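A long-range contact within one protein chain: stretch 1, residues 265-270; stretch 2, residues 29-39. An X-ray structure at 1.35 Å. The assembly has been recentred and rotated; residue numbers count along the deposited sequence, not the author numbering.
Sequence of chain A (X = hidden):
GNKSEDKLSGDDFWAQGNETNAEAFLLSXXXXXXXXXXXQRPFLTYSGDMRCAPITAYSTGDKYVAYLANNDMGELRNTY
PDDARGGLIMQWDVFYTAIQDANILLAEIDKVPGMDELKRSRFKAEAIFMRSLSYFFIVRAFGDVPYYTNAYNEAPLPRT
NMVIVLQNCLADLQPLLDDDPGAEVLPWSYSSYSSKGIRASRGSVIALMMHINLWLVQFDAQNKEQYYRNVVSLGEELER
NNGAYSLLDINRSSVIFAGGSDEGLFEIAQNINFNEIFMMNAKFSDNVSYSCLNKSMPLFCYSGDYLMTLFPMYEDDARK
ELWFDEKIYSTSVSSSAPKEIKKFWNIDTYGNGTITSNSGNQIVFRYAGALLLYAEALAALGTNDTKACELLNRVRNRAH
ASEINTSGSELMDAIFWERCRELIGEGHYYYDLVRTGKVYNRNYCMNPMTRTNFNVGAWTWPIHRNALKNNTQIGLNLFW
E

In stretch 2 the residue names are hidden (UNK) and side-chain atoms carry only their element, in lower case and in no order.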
ATOM      1  N   LEU A 265       0.933   6.849   8.782  1.00 10.20           N
ATOM      2  CA  LEU A 265       1.304   5.722   9.633  1.00  9.85           C
ATOM      3  C   LEU A 265       2.550   5.038   9.062  1.00  9.88           C
ATOM      4  O   LEU A 265       3.404   4.621   9.861  1.00 11.81           O
ATOM      5  CB  LEU A 265       0.154   4.719   9.830  1.00 10.28           C
ATOM      6  CG  LEU A 265      -1.041   5.280  10.601  1.00  9.90           C
ATOM      7  CD1 LEU A 265      -2.157   4.240  10.655  1.00 10.41           C
ATOM      8  CD2 LEU A 265      -0.683   5.765  11.977  1.00 13.14           C
ATOM      9  N   PHE A 266       2.674   4.819   7.760  1.00  9.54           N
ATOM     10  CA  PHE A 266       3.947   4.346   7.191  1.00  8.81           C
ATOM     11  C   PHE A 266       4.051   4.927   5.817  1.00  9.40           C
ATOM     12  O   PHE A 266       3.079   4.892   5.034  1.00  9.97           O
ATOM     13  CB  PHE A 266       4.114   2.818   7.185  1.00  9.70           C
ATOM     14  CG  PHE A 266       5.484   2.412   6.753  1.00  9.33           C
ATOM     15  CD1 PHE A 266       6.567   2.759   7.558  1.00 10.38           C
ATOM     16  CD2 PHE A 266       5.728   1.870   5.523  1.00 11.22           C
ATOM     17  CE1 PHE A 266       7.852   2.497   7.144  1.00 11.90           C
ATOM     18  CE2 PHE A 266       7.024   1.620   5.099  1.00 11.65           C
ATOM     19  CZ  PHE A 266       8.087   1.949   5.920  1.00 11.04           C
ATOM     20  N   GLU A 267       5.237   5.413   5.471  1.00  9.51           N
ATOM     21  CA  GLU A 267       5.518   6.085   4.204  1.00  9.63           C
ATOM     22  C   GLU A 267       6.861   5.638   3.666  1.00 10.08           C
ATOM     23  O   GLU A 267       7.753   5.325   4.439  1.00 10.68           O
ATOM     24  CB  GLU A 267       5.516   7.614   4.410  1.00 10.05           C
ATOM     25  CG  GLU A 267       4.321   8.099   5.194  1.00 11.92           C
ATOM     26  CD  GLU A 267       4.374   9.573   5.550  1.00 12.55           C
ATOM     27  OE1 GLU A 267       5.352  10.265   5.201  1.00 12.75           O
ATOM     28  OE2 GLU A 267       3.417  10.010   6.229  1.00 12.28           O
ATOM     29  N   ILE A 268       6.965   5.601   2.343  1.00 10.34           N
ATOM     30  CA  ILE A 268       8.211   5.368   1.635  1.00 10.54           C
ATOM     31  C   ILE A 268       8.781   6.728   1.291  1.00 10.57           C
ATOM     32  O   ILE A 268       8.099   7.570   0.709  1.00 11.02           O
ATOM     33  CB  ILE A 268       7.959   4.548   0.340  1.00  9.39           C
ATOM     34  CG1 ILE A 268       7.327   3.179   0.639  1.00 11.01           C
ATOM     35  CG2 ILE A 268       9.281   4.322  -0.425  1.00 10.79           C
ATOM     36  CD1 ILE A 268       6.600   2.514  -0.551  1.00 12.48           C
ATOM     37  N   ALA A 269      10.036   6.991   1.666  1.00 11.48           N
ATOM     38  CA  ALA A 269      10.616   8.303   1.559  1.00 11.63           C
ATOM     39  C   ALA A 269      11.020   8.648   0.132  1.00 11.21           C
ATOM     40  O   ALA A 269      11.681   7.861  -0.543  1.00 12.35           O
ATOM     41  CB  ALA A 269      11.878   8.374   2.478  1.00 13.93           C
ATOM     42  N   GLN A 270      10.615   9.833  -0.315  1.00 11.25           N
ATOM     43  CA  GLN A 270      11.193  10.461  -1.492  1.00 11.47           C
ATOM     44  C   GLN A 270      11.955  11.693  -1.027  1.00 13.47           C
ATOM     45  O   GLN A 270      11.521  12.407  -0.126  1.00 15.43           O
ATOM     46  CB  GLN A 270      10.118  10.888  -2.513  1.00 11.73           C
ATOM     47  CG  GLN A 270      10.606  10.793  -3.935  1.00 11.50           C
ATOM     48  CD  GLN A 270       9.622  11.231  -4.989  1.00 12.67           C
ATOM     49  OE1 GLN A 270       8.524  11.761  -4.705  1.00 15.48           O
ATOM     50  NE2 GLN A 270       9.997  11.020  -6.207  1.00  9.30           N
ATOM     51  N   UNK A  29      17.832  -1.593   4.170  1.00 12.70           N
ATOM     52  CA  UNK A  29      16.624  -2.446   4.091  1.00 11.38           C
ATOM     53  C   UNK A  29      15.481  -1.580   3.591  1.00 11.40           C
ATOM     54  O   UNK A  29      14.782  -1.967   2.649  1.00 10.99           O
ATOM     55  c   UNK A  29      17.453  -4.067   5.881  1.00 11.97           C
ATOM     56  c   UNK A  29      14.936  -3.846   5.371  1.00 11.41           C
ATOM     57  c   UNK A  29      17.390  -4.498   7.355  1.00 13.61           C
ATOM     58  c   UNK A  29      16.319  -3.115   5.440  1.00 10.12           C
ATOM     59  N   UNK A  30      15.274  -0.427   4.189  1.00 11.93           N
ATOM     60  CA  UNK A  30      14.292   0.537   3.711  1.00 10.84           C
ATOM     61  C   UNK A  30      14.544   0.911   2.259  1.00 11.94           C
ATOM     62  O   UNK A  30      13.631   0.990   1.445  1.00 12.49           O
ATOM     63  c   UNK A  30      14.447   1.368   7.045  1.00 13.13           C
ATOM     64  c   UNK A  30      12.345   1.893   6.111  1.00 11.29           C
ATOM     65  o   UNK A  30      11.957   1.504   9.698  1.00 12.86           O
ATOM     66  c   UNK A  30      11.746   1.840   7.343  1.00 11.35           C
ATOM     67  c   UNK A  30      14.299   1.778   4.559  1.00 11.95           C
ATOM     68  c   UNK A  30      12.521   1.532   8.458  1.00 11.41           C
ATOM     69  c   UNK A  30      13.874   1.311   8.292  1.00 12.68           C
ATOM     70  c   UNK A  30      13.681   1.666   5.920  1.00 10.21           C
ATOM     71  N   UNK A  31      15.816   1.099   1.890  1.00 12.31           N
ATOM     72  CA  UNK A  31      16.143   1.404   0.498  1.00 11.32           C
ATOM     73  C   UNK A  31      15.716   0.319  -0.468  1.00 10.80           C
ATOM     74  O   UNK A  31      15.185   0.613  -1.531  1.00 10.39           O
ATOM     75  o   UNK A  31      17.583   3.277  -1.376  1.00 13.10           O
ATOM     76  c   UNK A  31      17.650   1.721   0.388  1.00 11.51           C
ATOM     77  c   UNK A  31      18.039   2.219  -0.967  1.00 12.09           C
ATOM     78  n   UNK A  31      18.848   1.448  -1.696  1.00 13.83           N
ATOM     79  N   UNK A  32      15.975  -0.926  -0.114  1.00 11.44           N
ATOM     80  CA  UNK A  32      15.559  -2.022  -0.963  1.00 12.22           C
ATOM     81  C   UNK A  32      14.043  -2.095  -1.092  1.00 10.63           C
ATOM     82  O   UNK A  32      13.551  -2.326  -2.199  1.00 11.08           O
ATOM     83  o   UNK A  32      17.529  -3.418  -0.686  1.00 12.39           O
ATOM     84  c   UNK A  32      16.112  -3.377  -0.503  1.00 11.87           C
ATOM     85  N   UNK A  33      13.310  -1.863  -0.011  1.00 10.79           N
ATOM     86  CA  UNK A  33      11.851  -1.872  -0.099  1.00  9.56           C
ATOM     87  C   UNK A  33      11.402  -0.745  -1.021  1.00 10.19           C
ATOM     88  O   UNK A  33      10.495  -0.936  -1.836  1.00 10.25           O
ATOM     89  c   UNK A  33       7.590  -0.844   1.269  1.00 11.50           C
ATOM     90  c   UNK A  33       9.155  -3.086   1.298  1.00 10.78           C
ATOM     91  c   UNK A  33      11.256  -1.707   1.274  1.00  9.95           C
ATOM     92  c   UNK A  33       7.008  -2.082   1.287  1.00 10.93           C
ATOM     93  c   UNK A  33       8.969  -0.726   1.266  1.00 10.38           C
ATOM     94  c   UNK A  33       9.765  -1.831   1.289  1.00  9.72           C
ATOM     95  c   UNK A  33       7.765  -3.196   1.319  1.00 12.23           C
ATOM     96  N   UNK A  34      12.012   0.421  -0.926  1.00  9.44           N
ATOM     97  CA  UNK A  34      11.703   1.532  -1.802  1.00  9.59           C
ATOM     98  C   UNK A  34      11.996   1.151  -3.249  1.00  8.91           C
ATOM     99  O   UNK A  34      11.230   1.483  -4.166  1.00 10.87           O
ATOM    100  c   UNK A  34      12.501   2.753  -1.402  1.00 10.51           C
ATOM    101  n   UNK A  34      14.352   6.869  -0.078  1.00 15.33           N
ATOM    102  c   UNK A  34      14.969   5.840  -0.613  1.00 13.43           C
ATOM    103  n   UNK A  34      16.262   5.614  -0.336  1.00 15.98           N
ATOM    104  c   UNK A  34      12.946   5.163  -1.821  1.00 12.32           C
ATOM    105  c   UNK A  34      12.377   3.906  -2.384  1.00 10.43           C
ATOM    106  n   UNK A  34      14.342   5.014  -1.440  1.00 12.61           N
ATOM    107  N   UNK A  35      13.138   0.523  -3.510  1.00 10.49           N
ATOM    108  CA  UNK A  35      13.450   0.084  -4.865  1.00 10.09           C
ATOM    109  C   UNK A  35      12.421  -0.879  -5.423  1.00  9.69           C
ATOM    110  O   UNK A  35      12.067  -0.772  -6.610  1.00 11.05           O
ATOM    111  n   UNK A  35      17.141   0.097  -4.476  1.00 14.79           N
ATOM    112  c   UNK A  35      15.943   0.521  -4.901  1.00 12.04           C
ATOM    113  o   UNK A  35      15.729   1.656  -5.264  1.00 11.86           O
ATOM    114  c   UNK A  35      14.857  -0.525  -4.917  1.00 11.24           C
ATOM    115  N   UNK A  36      11.974  -1.821  -4.591  1.00 10.32           N
ATOM    116  CA  UNK A  36      11.020  -2.840  -5.033  1.00  9.41           C
ATOM    117  C   UNK A  36       9.659  -2.264  -5.360  1.00 10.93           C
ATOM    118  O   UNK A  36       8.928  -2.843  -6.184  1.00 11.23           O
ATOM    119  c   UNK A  36      10.868  -3.868  -3.959  1.00  9.73           C
ATOM    120  N   UNK A  37       9.274  -1.187  -4.705  1.00 10.34           N
ATOM    121  CA  UNK A  37       7.907  -0.668  -4.792  1.00  9.44           C
ATOM    122  C   UNK A  37       7.737   0.545  -5.677  1.00  8.70           C
ATOM    123  O   UNK A  37       6.679   0.693  -6.305  1.00  9.77           O
ATOM    124  o   UNK A  37       8.339   0.552  -2.755  1.00 10.33           O
ATOM    125  c   UNK A  37       7.160  -1.557  -2.533  1.00 10.36           C
ATOM    126  c   UNK A  37       7.399  -0.310  -3.387  1.00  9.46           C
ATOM    127  N   UNK A  38       8.768   1.416  -5.716  1.00  9.48           N
ATOM    128  CA  UNK A  38       8.721   2.772  -6.298  1.00  8.66           C
ATOM    129  C   UNK A  38       9.867   3.177  -7.196  1.00  9.39           C
ATOM    130  O   UNK A  38       9.641   3.983  -8.098  1.00 11.64           O
ATOM    131  c   UNK A  38       8.599   3.826  -5.180  1.00 10.62           C
ATOM    132  c   UNK A  38       7.388   3.695  -4.235  1.00 11.27           C
ATOM    133 se   UNK A  38       5.664   3.888  -5.105  0.75  9.78          SE
ATOM    134  c   UNK A  38       5.890   5.714  -5.708  1.00 11.75           C
ATOM    135  N   UNK A  39      11.090   2.786  -6.857  1.00 11.79           N
ATOM    136  CA  UNK A  39      12.253   3.410  -7.473  1.00 11.17           C
ATOM    137  C   UNK A  39      12.888   2.604  -8.577  1.00 12.73           C
ATOM    138  O   UNK A  39      13.505   3.208  -9.452  1.00 13.89           O
ATOM    139  c   UNK A  39      13.266   3.838  -6.409  1.00 12.29           C
ATOM    140  o   UNK A  39      12.749   4.886  -5.617  1.00 12.85           O
TER

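Position 29 carries four side-chain carbons, forked at the first, with one arm two carbons long; its side chain is out of reach of stretch 1. That branching defines Ile29. Position 30 has one carbon, then a six-carbon ring bearing an oxygen; its CA-to-CB bond points sideways, yet a ring carbon meets the Phe266 ring edge to edge. This is Tyr30: CE1 lies 3.9 Å from CZ of Phe266, and each atom sits near the plane of the other's ring.

Position 31 shows two carbons, the second carrying one oxygen and one nitrogen, out of reach of stretch 1: Asn31. Position 32, one carbon then one oxygen, is Ser32, also remote. Position 33 is one carbon followed by an unsubstituted six-carbon ring, which Ile268 approaches obliquely, hence Phe33. CE2 of Phe33 packs 3.9 Å from CD1 of Ile268.

Position 34 has three carbons, a nitrogen, and a carbon holding two more nitrogens, a guanidinium; a chain carbon packs on Ile268 and a terminal nitrogen faces the backbone O of Ala269. This is Arg34. CG of Arg34 lies 3.7 Å from CG2 of Ile268, while NH1 of Arg34 donates to O of Ala269 at 2.9 Å with an N-H...O angle of 164°, the acceptor lying near the guanidinium plane. NH2 of Arg34 also donates to OD1 of Asn31 (2.9 Å, 174°), which helps hold the group in place.

Position 35 repeats the two-carbon amide pattern, and its CA-to-CB bond points away: Asn35. Position 36 has a single carbon and no contact, Ala36. Position 37 has one carbon bearing an oxygen and a carbon, the oxygen touching Ile268: Thr37. OG1 of Thr37 donates to O of Phe33 at 2.8 Å and lies 3.4 Å from CD1 of Ile268, a plain packing contact. Position 38 is an unbranched chain of two carbons, selenium and a carbon, with a carbon against Ile268; this is selenomethionine, Met38, whose CG is 3.9 Å from CD1 of Ile268. Position 39, one carbon and one oxygen, is Ser39, without contact.

The contact buries 333 Å² in total and centres on Ile268, which has the largest covered area, 96 Å². Its CA is 6.2 Å from the CA of Arg34, the nearest such pair, and its CD1 reaches Phe33, Thr37 and Met38. Phe266 and Ile268 both point toward the helix, whereas Glu267 between them stays out of reach, consistent with the alternation of an extended chain. Beside this apolar packing, Arg34 supplies the one hydrogen bond between the stretches, gripping a carbonyl.

Stretch 2, residues 29-39: IYNSFRNATMS
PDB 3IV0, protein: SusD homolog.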